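Side-chain contacts in uncharacterized conserved protein YiiM (Geobacillus stearothermophilus, PDB 5YHH), which belongs to the MOSC family and is probably a molybdenum cofactor-dependent enzyme that confers resistance to hydroxylaminopurine: residues 127-132 and 136-141; 33-38 and 84-89; 177-182 and 191-196; 182-187 and 208-213. All coordinates share one frame; numbering follows the deposited sequence.

Contact 1 (127-132 and 136-141); sequences KLAFKH and DLPKAI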
loop_
_atom_site.group_PDB
_atom_site.type_symbol
_atom_site.label_atom_id
_atom_site.label_comp_id
_atom_site.label_asym_id
_atom_site.label_seq_id
_atom_site.Cartn_x
_atom_site.Cartn_y
_atom_site.Cartn_z
ATOM N N LYS A 127 14.384 0.027 -4.717
ATOM C CA LYS A 127 14.014 0.733 -5.954
ATOM C C LYS A 127 13.627 2.182 -5.664
ATOM O O LYS A 127 13.903 3.110 -6.456
ATOM C CB LYS A 127 12.834 0.074 -6.645
ATOM C CG LYS A 127 13.154 -1.210 -7.324
ATOM C CD LYS A 127 11.997 -1.620 -8.262
ATOM C CE LYS A 127 11.488 -3.000 -7.861
ATOM N NZ LYS A 127 11.163 -3.059 -6.360
ATOM N N LEU A 128 12.974 2.366 -4.526
ATOM C CA LEU A 128 12.554 3.714 -4.091
ATOM C C LEU A 128 13.762 4.613 -3.737
ATOM O O LEU A 128 13.836 5.801 -4.121
ATOM C CB LEU A 128 11.544 3.519 -2.958
ATOM C CG LEU A 128 10.691 4.656 -2.460
ATOM C CD1 LEU A 128 9.814 5.187 -3.607
ATOM C CD2 LEU A 128 9.916 4.125 -1.232
ATOM N N ALA A 129 14.751 4.033 -3.055
ATOM C CA ALA A 129 15.991 4.690 -2.759
ATOM C C ALA A 129 16.725 5.126 -4.038
ATOM O O ALA A 129 17.246 6.272 -4.113
ATOM C CB ALA A 129 16.941 3.752 -1.850
ATOM N N PHE A 130 16.762 4.244 -5.035
ATOM C CA PHE A 130 17.383 4.574 -6.318
ATOM C C PHE A 130 16.585 5.638 -7.083
ATOM O O PHE A 130 17.174 6.556 -7.669
ATOM C CB PHE A 130 17.612 3.323 -7.175
ATOM C CG PHE A 130 18.872 2.596 -6.811
ATOM C CD1 PHE A 130 20.090 3.046 -7.279
ATOM C CD2 PHE A 130 18.845 1.531 -5.936
ATOM C CE1 PHE A 130 21.269 2.441 -6.901
ATOM C CE2 PHE A 130 20.016 0.885 -5.570
ATOM C CZ PHE A 130 21.230 1.344 -6.045
ATOM N N LYS A 131 15.265 5.554 -7.040
ATOM C CA LYS A 131 14.433 6.560 -7.712
ATOM C C LYS A 131 14.775 7.985 -7.292
ATOM O O LYS A 131 14.901 8.882 -8.131
ATOM C CB LYS A 131 12.957 6.285 -7.439
ATOM C CG LYS A 131 11.941 7.172 -8.210
ATOM C CD LYS A 131 10.555 6.682 -7.891
ATOM C CE LYS A 131 9.464 7.648 -8.337
ATOM N NZ LYS A 131 9.559 7.994 -9.780
ATOM N N HIS A 132 14.895 8.191 -5.990
ATOM C CA HIS A 132 15.124 9.523 -5.430
ATOM C C HIS A 132 16.587 9.789 -5.118
ATOM O O HIS A 132 16.971 10.903 -4.706
ATOM C CB HIS A 132 14.242 9.688 -4.197
ATOM C CG HIS A 132 12.787 9.647 -4.515
ATOM N ND1 HIS A 132 12.163 10.628 -5.251
ATOM C CD2 HIS A 132 11.854 8.688 -4.298
ATOM C CE1 HIS A 132 10.889 10.304 -5.432
ATOM N NE2 HIS A 132 10.670 9.143 -4.842
ATOM N N ASP A 136 18.799 6.786 2.594
ATOM C CA ASP A 136 18.189 6.602 3.904
ATOM C C ASP A 136 16.662 6.557 3.839
ATOM O O ASP A 136 16.021 6.401 4.864
ATOM C CB ASP A 136 18.684 7.619 4.931
ATOM C CG ASP A 136 18.016 8.983 4.784
ATOM O OD1 ASP A 136 17.483 9.314 3.707
ATOM O OD2 ASP A 136 18.055 9.749 5.764
ATOM N N LEU A 137 16.078 6.722 2.654
ATOM C CA LEU A 137 14.613 6.737 2.527
ATOM C C LEU A 137 13.887 5.436 3.019
ATOM O O LEU A 137 12.898 5.513 3.754
ATOM C CB LEU A 137 14.210 7.139 1.091
ATOM C CG LEU A 137 12.729 7.243 0.766
ATOM C CD1 LEU A 137 12.055 8.123 1.830
ATOM C CD2 LEU A 137 12.479 7.743 -0.659
ATOM N N PRO A 138 14.391 4.233 2.658
ATOM C CA PRO A 138 13.713 3.045 3.202
ATOM C C PRO A 138 13.741 2.982 4.762
ATOM O O PRO A 138 12.738 2.659 5.405
ATOM C CB PRO A 138 14.509 1.863 2.574
ATOM C CG PRO A 138 15.047 2.412 1.271
ATOM C CD PRO A 138 15.321 3.904 1.559
ATOM N N LYS A 139 14.878 3.309 5.367
ATOM C CA LYS A 139 14.973 3.390 6.808
ATOM C C LYS A 139 13.991 4.417 7.364
ATOM O O LYS A 139 13.255 4.127 8.300
ATOM C CB LYS A 139 16.408 3.765 7.231
ATOM C CG LYS A 139 16.626 3.836 8.728
ATOM C CD LYS A 139 18.121 4.216 9.038
ATOM C CE LYS A 139 18.350 5.720 8.857
ATOM N NZ LYS A 139 19.799 6.133 8.704
ATOM N N ALA A 140 13.948 5.599 6.767
ATOM C CA ALA A 140 12.973 6.619 7.181
ATOM C C ALA A 140 11.520 6.145 7.103
ATOM O O ALA A 140 10.696 6.474 7.958
ATOM C CB ALA A 140 13.149 7.909 6.354
ATOM N N ILE A 141 11.193 5.416 6.056
ATOM C CA ILE A 141 9.823 4.875 5.930
ATOM C C ILE A 141 9.534 3.912 7.089
ATOM O O ILE A 141 8.508 4.036 7.746
ATOM C CB ILE A 141 9.598 4.195 4.560
ATOM C CG1 ILE A 141 9.585 5.244 3.444
ATOM C CG2 ILE A 141 8.276 3.386 4.547
ATOM C CD1 ILE A 141 9.773 4.664 2.047
#
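H132, which packs on L137, gives its NE2 to A88 O in a hydrogen bond, and this fixes how the imidazole is turned. The neighbouring ring atom, H132 CD2, lies 3.8 Å from L137 CD2, obliquely to the ring plane. K131 CG sits over one face of the same ring, toward the rim. The rest of the contact is apolar and has no hydrogen bond across it. L137 carries its CG anti to the backbone N (chi1 -179°), and this sends CD2 into the notch between H132 and L128. There L137 CD2 is 4.0 Å from L128 CG, and the two leucines cross at about a right angle. The L128 CD2 methyl meets the I141 CD1 methyl at 3.3 Å, tighter than a usual carbon contact, the side chains crossing at a slant. A129 CB meets the CG-CD side of the P138 ring, 3.8 Å from P138 CD. The two short segments run at 123° to each other, with axes 9.6 Å apart at closest. L128 N is hydrogen-bonded to OD1 of the cysteinesulfonic acid at position 125. In MOSC proteins a cysteine is thought to bind the cofactor, so the putative site may lie close by. Helix 71-80 packs on the second helix, W76 against L137 and A140. F89, from the loop before strand 93-96, packs on L128 and I141.

Contact 2 (33-38 and 84-89); sequences KTPVAH and FTAGAF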
loop_
_atom_site.group_PDB
_atom_site.type_symbol
_atom_site.label_atom_id
_atom_site.label_comp_id
_atom_site.label_asym_id
_atom_site.label_seq_id
_atom_site.Cartn_x
_atom_site.Cartn_y
_atom_site.Cartn_z
ATOM N N LYS A 33 5.921 5.584 -12.243
ATOM C CA LYS A 33 4.543 5.641 -12.725
ATOM C C LYS A 33 4.151 7.107 -12.887
ATOM O O LYS A 33 4.542 7.941 -12.079
ATOM C CB LYS A 33 3.603 4.942 -11.742
ATOM C CG LYS A 33 3.921 3.479 -11.522
ATOM C CD LYS A 33 2.943 2.846 -10.595
ATOM C CE LYS A 33 3.162 1.365 -10.490
ATOM N NZ LYS A 33 4.454 1.099 -9.844
ATOM N N THR A 34 3.392 7.410 -13.936
ATOM C CA THR A 34 2.990 8.786 -14.281
ATOM C C THR A 34 1.486 8.922 -14.058
ATOM O O THR A 34 0.743 8.023 -14.470
ATOM C CB THR A 34 3.287 9.068 -15.765
ATOM O OG1 THR A 34 4.610 8.600 -16.069
ATOM C CG2 THR A 34 3.191 10.569 -16.088
ATOM N N PRO A 35 1.045 10.029 -13.425
ATOM C CA PRO A 35 -0.384 10.353 -13.303
ATOM C C PRO A 35 -1.077 10.359 -14.667
ATOM O O PRO A 35 -0.539 10.946 -15.604
ATOM C CB PRO A 35 -0.394 11.771 -12.721
ATOM C CG PRO A 35 0.896 11.872 -11.949
ATOM C CD PRO A 35 1.902 10.992 -12.691
ATOM N N VAL A 36 -2.236 9.712 -14.777
ATOM C CA VAL A 36 -3.027 9.748 -16.022
ATOM C C VAL A 36 -4.338 10.506 -15.795
ATOM O O VAL A 36 -4.773 10.660 -14.662
ATOM C CB VAL A 36 -3.315 8.320 -16.536
ATOM C CG1 VAL A 36 -1.992 7.578 -16.811
ATOM C CG2 VAL A 36 -4.183 7.550 -15.517
ATOM N N ALA A 37 -4.954 10.983 -16.878
ATOM C CA ALA A 37 -6.164 11.801 -16.809
ATOM C C ALA A 37 -7.332 11.098 -17.445
ATOM O O ALA A 37 -8.172 11.747 -18.055
ATOM C CB ALA A 37 -5.949 13.123 -17.526
ATOM N N HIS A 38 -7.393 9.778 -17.356
ATOM C CA HIS A 38 -8.465 9.049 -18.027
ATOM C C HIS A 38 -8.863 7.837 -17.193
ATOM O O HIS A 38 -8.158 7.483 -16.249
ATOM C CB HIS A 38 -8.026 8.638 -19.439
ATOM C CG HIS A 38 -6.729 7.895 -19.479
ATOM N ND1 HIS A 38 -6.612 6.580 -19.076
ATOM C CD2 HIS A 38 -5.496 8.274 -19.888
ATOM C CE1 HIS A 38 -5.357 6.187 -19.219
ATOM N NE2 HIS A 38 -4.660 7.195 -19.708
ATOM N N PHE A 84 7.654 16.218 -3.647
ATOM C CA PHE A 84 7.149 14.850 -3.786
ATOM C C PHE A 84 5.690 14.970 -4.152
ATOM O O PHE A 84 4.899 15.538 -3.369
ATOM C CB PHE A 84 7.292 14.070 -2.479
ATOM C CG PHE A 84 8.733 13.689 -2.123
ATOM C CD1 PHE A 84 9.600 14.599 -1.585
ATOM C CD2 PHE A 84 9.165 12.390 -2.262
ATOM C CE1 PHE A 84 10.877 14.255 -1.261
ATOM C CE2 PHE A 84 10.475 12.052 -1.934
ATOM C CZ PHE A 84 11.315 12.974 -1.433
ATOM N N THR A 85 5.342 14.529 -5.366
ATOM C CA THR A 85 3.983 14.627 -5.892
ATOM C C THR A 85 3.580 13.225 -6.335
ATOM O O THR A 85 4.351 12.246 -6.203
ATOM C CB THR A 85 3.920 15.658 -7.052
ATOM O OG1 THR A 85 4.865 15.267 -8.057
ATOM C CG2 THR A 85 4.312 17.069 -6.542
ATOM N N ALA A 86 2.363 13.129 -6.827
ATOM C CA ALA A 86 1.743 11.871 -7.108
ATOM C C ALA A 86 2.652 10.975 -7.946
ATOM O O ALA A 86 3.223 11.389 -8.949
ATOM C CB ALA A 86 0.344 12.123 -7.802
ATOM N N GLY A 87 2.823 9.741 -7.498
ATOM C CA GLY A 87 3.678 8.769 -8.196
ATOM C C GLY A 87 5.066 8.640 -7.566
ATOM O O GLY A 87 5.840 7.724 -7.867
ATOM N N ALA A 88 5.365 9.535 -6.645
ATOM C CA ALA A 88 6.698 9.618 -6.059
ATOM C C ALA A 88 7.091 8.323 -5.324
ATOM O O ALA A 88 8.284 7.991 -5.249
ATOM C CB ALA A 88 6.770 10.861 -5.128
ATOM N N PHE A 89 6.114 7.593 -4.770
ATOM C CA PHE A 89 6.417 6.309 -4.080
ATOM C C PHE A 89 6.124 5.072 -4.888
ATOM O O PHE A 89 6.125 3.938 -4.370
ATOM C CB PHE A 89 5.792 6.261 -2.675
ATOM C CG PHE A 89 6.551 7.136 -1.688
ATOM C CD1 PHE A 89 6.748 8.467 -1.945
ATOM C CD2 PHE A 89 7.132 6.598 -0.559
ATOM C CE1 PHE A 89 7.536 9.246 -1.078
ATOM C CE2 PHE A 89 7.887 7.398 0.305
ATOM C CZ PHE A 89 8.080 8.693 0.035
HETATM O O HOH W 1 7.077 8.059 -10.632
#
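K33 O faces G87 CA at 4.1 Å, where a type II beta turn, T85 to A88, comes up against the edge strand 27-35. A88 N to T85 O, 2.9 Å, closes the turn. G87 has a positive phi of 100°, as glycine often does at the third position of this turn. A CB here would point at the strand and come within 2.8 Å of K33 O, a clash, so the close approach depends on glycine. K33 has CG anti to its carbonyl carbon (chi1 -60°) and then runs out extended as far as CE. A last bend at CE, chi4 66°, places NZ where G30 O and G90 O both accept hydrogen bonds from it. The amine is thus tied to its own strand and to the loop after the turn. P35 CG is 3.8 Å from A86 O and 4.2 Å from A86 CB, so the ring lies beside the corner of the turn. P35 and A86 also both touch S11 of strand 8-19. Beyond the turn, F89 is buried and stacks on Y68. One water completes the junction between the two backbones: it accepts from K33 N at 3.2 Å and donates to G87 O at 3.0 Å.

Contact 3 (177-182 and 191-196); sequences IAYINH and AAAMKQ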
loop_
_atom_site.group_PDB
_atom_site.type_symbol
_atom_site.label_atom_id
_atom_site.label_comp_id
_atom_site.label_asym_id
_atom_site.label_seq_id
_atom_site.Cartn_x
_atom_site.Cartn_y
_atom_site.Cartn_z
ATOM N N ILE A 177 -3.101 -0.572 9.677
ATOM C CA ILE A 177 -1.799 -0.788 9.032
ATOM C C ILE A 177 -0.672 -0.257 9.948
ATOM O O ILE A 177 0.396 -0.854 10.016
ATOM C CB ILE A 177 -1.746 -0.114 7.637
ATOM C CG1 ILE A 177 -2.747 -0.792 6.686
ATOM C CG2 ILE A 177 -0.302 -0.065 7.076
ATOM C CD1 ILE A 177 -2.415 -2.230 6.353
ATOM N N ALA A 178 -0.907 0.845 10.672
ATOM C CA ALA A 178 0.116 1.353 11.594
ATOM C C ALA A 178 0.455 0.340 12.668
ATOM O O ALA A 178 1.625 0.138 12.968
ATOM C CB ALA A 178 -0.289 2.707 12.249
ATOM N N TYR A 179 -0.583 -0.264 13.254
ATOM C CA TYR A 179 -0.416 -1.307 14.274
ATOM C C TYR A 179 0.358 -2.486 13.715
ATOM O O TYR A 179 1.268 -2.973 14.358
ATOM C CB TYR A 179 -1.785 -1.779 14.808
ATOM C CG TYR A 179 -1.721 -2.958 15.749
ATOM C CD1 TYR A 179 -1.327 -2.800 17.076
ATOM C CD2 TYR A 179 -2.061 -4.242 15.306
ATOM C CE1 TYR A 179 -1.269 -3.887 17.936
ATOM C CE2 TYR A 179 -1.998 -5.336 16.157
ATOM C CZ TYR A 179 -1.613 -5.152 17.468
ATOM O OH TYR A 179 -1.556 -6.241 18.290
ATOM N N ILE A 180 -0.018 -2.949 12.517
ATOM C CA ILE A 180 0.620 -4.126 11.931
ATOM C C ILE A 180 2.101 -3.843 11.614
ATOM O O ILE A 180 2.958 -4.660 11.918
ATOM C CB ILE A 180 -0.139 -4.660 10.707
ATOM C CG1 ILE A 180 -1.534 -5.185 11.127
ATOM C CG2 ILE A 180 0.653 -5.771 10.091
ATOM C CD1 ILE A 180 -2.559 -5.383 9.996
ATOM N N ASN A 181 2.422 -2.671 11.075
ATOM C CA ASN A 181 3.821 -2.311 10.857
ATOM C C ASN A 181 4.587 -2.282 12.183
ATOM O O ASN A 181 5.750 -2.677 12.262
ATOM C CB ASN A 181 3.943 -0.921 10.216
ATOM C CG ASN A 181 3.878 -0.951 8.698
ATOM O OD1 ASN A 181 4.215 -1.946 8.069
ATOM N ND2 ASN A 181 3.506 0.159 8.115
ATOM N N HIS A 182 3.937 -1.758 13.217
ATOM C CA HIS A 182 4.579 -1.623 14.496
ATOM C C HIS A 182 4.976 -2.995 15.061
ATOM O O HIS A 182 6.101 -3.144 15.533
ATOM C CB HIS A 182 3.719 -0.825 15.473
ATOM C CG HIS A 182 4.318 -0.745 16.831
ATOM N ND1 HIS A 182 5.321 0.144 17.138
ATOM C CD2 HIS A 182 4.115 -1.494 17.940
ATOM C CE1 HIS A 182 5.687 -0.035 18.397
ATOM N NE2 HIS A 182 4.969 -1.024 18.905
ATOM N N ALA A 191 4.140 -12.620 20.826
ATOM C CA ALA A 191 3.463 -13.825 20.349
ATOM C C ALA A 191 1.972 -13.611 20.099
ATOM O O ALA A 191 1.469 -13.917 19.012
ATOM C CB ALA A 191 3.665 -14.970 21.361
ATOM N N ALA A 192 1.276 -13.099 21.115
ATOM C CA ALA A 192 -0.171 -12.866 21.045
ATOM C C ALA A 192 -0.528 -11.916 19.901
ATOM O O ALA A 192 -1.523 -12.124 19.199
ATOM C CB ALA A 192 -0.689 -12.320 22.369
ATOM N N ALA A 193 0.289 -10.877 19.718
ATOM C CA ALA A 193 0.075 -9.907 18.650
ATOM C C ALA A 193 0.224 -10.551 17.264
ATOM O O ALA A 193 -0.623 -10.367 16.397
ATOM C CB ALA A 193 1.036 -8.747 18.796
ATOM N N MET A 194 1.299 -11.306 17.071
ATOM C CA MET A 194 1.574 -11.944 15.785
ATOM C C MET A 194 0.537 -13.017 15.431
ATOM O O MET A 194 0.021 -13.019 14.306
ATOM C CB MET A 194 3.001 -12.508 15.737
ATOM C CG MET A 194 4.090 -11.415 15.701
ATOM S SD MET A 194 5.759 -12.081 15.459
ATOM C CE MET A 194 5.968 -13.034 16.962
ATOM N N LYS A 195 0.214 -13.902 16.376
ATOM C CA LYS A 195 -0.790 -14.945 16.137
ATOM C C LYS A 195 -2.106 -14.315 15.669
ATOM O O LYS A 195 -2.728 -14.788 14.720
ATOM C CB LYS A 195 -1.030 -15.814 17.384
ATOM C CG LYS A 195 -1.769 -17.135 17.083
ATOM C CD LYS A 195 -1.822 -18.082 18.298
ATOM C CE LYS A 195 -1.558 -19.538 17.891
ATOM N NZ LYS A 195 -1.890 -20.557 18.941
ATOM N N GLN A 196 -2.511 -13.235 16.328
ATOM C CA GLN A 196 -3.754 -12.540 15.993
ATOM C C GLN A 196 -3.764 -11.967 14.565
ATOM O O GLN A 196 -4.736 -12.130 13.822
ATOM C CB GLN A 196 -3.975 -11.412 16.987
ATOM C CG GLN A 196 -5.092 -10.471 16.602
ATOM C CD GLN A 196 -5.079 -9.216 17.430
ATOM O OE1 GLN A 196 -6.052 -8.927 18.119
ATOM N NE2 GLN A 196 -3.970 -8.460 17.374
#
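The Y179 ring and the Q196 amide meet steeply, with their planes 76° apart. The amide nitrogen comes in obliquely at the hydroxyl end of the ring. Q196 NE2 is 3.9 Å from Y179 CE2 and 3.4 Å from Y179 OH. Next to it, Y179 OH also rests on a methyl group, 3.6 Å from A193 CB. Both long side chains leave their helices in the same way. Y179 has CG anti to the backbone N (chi1 173°), which carries the phenol across to helix 191-199. Q196 does likewise (chi1 170°) and stays extended beyond CG, so its amide reaches back toward the tyrosine. The two side chains cross at about a right angle. A193 and Q196 are three residues apart, so they lie on one side of their helix. These are the first two helices of the YiiM-like three-helix domain. I183, one turn on from Y179, continues the helix pairing against A193 and M194. I180 instead turns to W207 of the third helix. The contact is small, burying 92 Å², and mixes a phenol, an amide and a methyl. Y179 is partly exposed and Q196 exposed, while A193 is buried, so the polar groups lie at the margin of an apolar bundle interior.

Contact 4 (182-187 and 208-213); sequences HIYYHE and RETFQK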
loop_
_atom_site.group_PDB
_atom_site.type_symbol
_atom_site.label_atom_id
_atom_site.label_comp_id
_atom_site.label_asym_id
_atom_site.label_seq_id
_atom_site.Cartn_x
_atom_site.Cartn_y
_atom_site.Cartn_z
ATOM N N HIS A 182 3.937 -1.758 13.217
ATOM C CA HIS A 182 4.579 -1.623 14.496
ATOM C C HIS A 182 4.976 -2.995 15.061
ATOM O O HIS A 182 6.101 -3.144 15.533
ATOM C CB HIS A 182 3.719 -0.825 15.473
ATOM C CG HIS A 182 4.318 -0.745 16.831
ATOM N ND1 HIS A 182 5.321 0.144 17.138
ATOM C CD2 HIS A 182 4.115 -1.494 17.940
ATOM C CE1 HIS A 182 5.687 -0.035 18.397
ATOM N NE2 HIS A 182 4.969 -1.024 18.905
ATOM N N ILE A 183 4.067 -3.974 15.002
ATOM C CA ILE A 183 4.344 -5.352 15.448
ATOM C C ILE A 183 5.471 -5.975 14.634
ATOM O O ILE A 183 6.391 -6.552 15.174
ATOM C CB ILE A 183 3.093 -6.284 15.327
ATOM C CG1 ILE A 183 1.911 -5.749 16.149
ATOM C CG2 ILE A 183 3.421 -7.720 15.796
ATOM C CD1 ILE A 183 2.215 -5.565 17.612
ATOM N N TYR A 184 5.380 -5.823 13.323
ATOM C CA TYR A 184 6.316 -6.406 12.364
ATOM C C TYR A 184 7.746 -5.846 12.508
ATOM O O TYR A 184 8.717 -6.594 12.457
ATOM C CB TYR A 184 5.769 -6.150 10.944
ATOM C CG TYR A 184 6.542 -6.784 9.808
ATOM C CD1 TYR A 184 6.134 -7.995 9.269
ATOM C CD2 TYR A 184 7.674 -6.168 9.265
ATOM C CE1 TYR A 184 6.824 -8.590 8.217
ATOM C CE2 TYR A 184 8.392 -6.768 8.222
ATOM C CZ TYR A 184 7.944 -7.973 7.702
ATOM O OH TYR A 184 8.612 -8.577 6.673
ATOM N N TYR A 185 7.869 -4.536 12.668
ATOM C CA TYR A 185 9.189 -3.908 12.763
ATOM C C TYR A 185 9.740 -3.792 14.185
ATOM O O TYR A 185 10.969 -3.748 14.372
ATOM C CB TYR A 185 9.177 -2.539 12.079
ATOM C CG TYR A 185 9.030 -2.652 10.583
ATOM C CD1 TYR A 185 10.061 -3.151 9.804
ATOM C CD2 TYR A 185 7.861 -2.287 9.956
ATOM C CE1 TYR A 185 9.928 -3.268 8.441
ATOM C CE2 TYR A 185 7.718 -2.407 8.607
ATOM C CZ TYR A 185 8.746 -2.894 7.847
ATOM O OH TYR A 185 8.579 -3.036 6.488
ATOM N N HIS A 186 8.876 -3.758 15.199
ATOM C CA HIS A 186 9.368 -3.477 16.568
ATOM C C HIS A 186 9.075 -4.553 17.617
ATOM O O HIS A 186 9.907 -4.791 18.488
ATOM C CB HIS A 186 8.906 -2.084 16.992
ATOM C CG HIS A 186 9.257 -1.026 15.988
ATOM N ND1 HIS A 186 10.562 -0.701 15.673
ATOM C CD2 HIS A 186 8.481 -0.243 15.205
ATOM C CE1 HIS A 186 10.573 0.243 14.750
ATOM N NE2 HIS A 186 9.322 0.537 14.445
ATOM N N GLU A 187 7.931 -5.229 17.522
ATOM C CA GLU A 187 7.557 -6.252 18.509
ATOM C C GLU A 187 7.685 -7.672 17.956
ATOM O O GLU A 187 6.746 -8.472 18.030
ATOM C CB GLU A 187 6.146 -5.993 19.040
ATOM C CG GLU A 187 5.979 -4.603 19.662
ATOM C CD GLU A 187 4.727 -4.481 20.517
ATOM O OE1 GLU A 187 4.450 -5.419 21.293
ATOM O OE2 GLU A 187 4.022 -3.450 20.418
ATOM N N ARG A 208 1.503 -13.571 6.434
ATOM C CA ARG A 208 1.077 -14.695 7.292
ATOM C C ARG A 208 2.259 -15.636 7.527
ATOM O O ARG A 208 2.569 -15.984 8.665
ATOM C CB ARG A 208 -0.125 -15.442 6.680
ATOM C CG ARG A 208 -0.198 -16.977 6.910
ATOM C CD ARG A 208 -1.572 -17.546 6.479
ATOM N NE ARG A 208 -2.597 -16.784 7.194
ATOM C CZ ARG A 208 -3.382 -15.832 6.679
ATOM N NH1 ARG A 208 -3.350 -15.513 5.383
ATOM N NH2 ARG A 208 -4.228 -15.195 7.481
ATOM N N GLU A 209 2.921 -16.016 6.440
ATOM C CA GLU A 209 4.047 -16.954 6.507
ATOM C C GLU A 209 5.148 -16.411 7.418
ATOM O O GLU A 209 5.617 -17.104 8.318
ATOM C CB GLU A 209 4.595 -17.253 5.102
ATOM C CG GLU A 209 3.630 -18.086 4.257
ATOM C CD GLU A 209 4.140 -18.378 2.853
ATOM O OE1 GLU A 209 5.383 -18.331 2.627
ATOM O OE2 GLU A 209 3.284 -18.685 1.985
ATOM N N THR A 210 5.518 -15.151 7.202
ATOM C CA THR A 210 6.544 -14.499 8.006
ATOM C C THR A 210 6.215 -14.504 9.504
ATOM O O THR A 210 7.099 -14.752 10.330
ATOM C CB THR A 210 6.790 -13.067 7.502
ATOM O OG1 THR A 210 7.257 -13.139 6.151
ATOM C CG2 THR A 210 7.821 -12.343 8.363
ATOM N N PHE A 211 4.955 -14.242 9.848
ATOM C CA PHE A 211 4.517 -14.264 11.246
ATOM C C PHE A 211 4.480 -15.705 11.792
ATOM O O PHE A 211 4.593 -15.917 13.006
ATOM C CB PHE A 211 3.131 -13.624 11.410
ATOM C CG PHE A 211 3.118 -12.102 11.351
ATOM C CD1 PHE A 211 3.987 -11.344 12.103
ATOM C CD2 PHE A 211 2.178 -11.439 10.572
ATOM C CE1 PHE A 211 3.934 -9.967 12.051
ATOM C CE2 PHE A 211 2.124 -10.057 10.531
ATOM C CZ PHE A 211 2.994 -9.332 11.263
ATOM N N GLN A 212 4.304 -16.681 10.896
ATOM C CA GLN A 212 4.371 -18.108 11.250
ATOM C C GLN A 212 5.801 -18.696 11.311
ATOM O O GLN A 212 6.045 -19.634 12.087
ATOM C CB GLN A 212 3.504 -18.922 10.288
ATOM C CG GLN A 212 2.005 -18.658 10.455
ATOM C CD GLN A 212 1.151 -19.446 9.461
ATOM O OE1 GLN A 212 1.644 -19.926 8.434
ATOM N NE2 GLN A 212 -0.135 -19.587 9.771
ATOM N N LYS A 213 6.738 -18.173 10.510
ATOM C CA LYS A 213 8.165 -18.536 10.652
ATOM C C LYS A 213 8.658 -17.955 11.980
ATOM O O LYS A 213 9.127 -18.695 12.830
ATOM C CB LYS A 213 9.075 -18.025 9.519
ATOM C CG LYS A 213 8.586 -18.140 8.080
ATOM C CD LYS A 213 8.371 -19.572 7.603
ATOM C CE LYS A 213 8.470 -19.660 6.069
ATOM N NZ LYS A 213 7.471 -20.584 5.471
#
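This is an aromatic contact between the first and third helices of the YiiM-like three-helix domain, Y184 against F211. The pair is an offset edge-to-face one: the edge of the Y184 ring is directed toward the face of F211. Their centroids are 5.9 Å apart and the planes stand at 82°. Y184 CD1 makes the approach, 4.0 Å from F211 CZ. With chi1 at -175° the Y184 ring swings away from its own backbone N and lies with its CD1-CE1 edge along helix 205-213. Further along the same edge, Y184 CE1 lies 3.9 Å from T210 CG2, while T210 OG1 is hydrogen-bonded to S206 O. F211 is also met by I183, with I183 CG2 4.4 Å from F211 CE1. The F211 ring also packs against M194 and I197 of helix 191-199, so all three helices converge on it. Y184 has further partners: its ring stacks on W207 and takes a cation-pi contact from R214. The helix interface is thus held by ring and methyl contacts, with no hydrogen bond between the two segments. R214 probably gains some stabilisation of its charge from the Y184 ring, and its bond to Y184 O ties it in place.

How the contacts relate
Contacts 1 and 2 adjoin in the MOSC part of the chain, their centres about 17 Å apart. The bridge is H132 NE2 to A88 O, 2.7 Å, supported by L128 CD1 lying 3.6 Å from F89 CA. Contacts 3 and 4 form a second cluster, with centres about 7 Å apart. They share helix 177-185, and M194 CG meets F211 CD1 at 3.6 Å, which knits the three helices together. The clusters do not touch: contacts 1 and 4 come to about 7 Å between nearest atoms, while contact 2 lies across the chain's centre from contacts 3 and 4. Contact 1 adjoins the modified cysteine at position 125, a plausible part of the putative cofactor site.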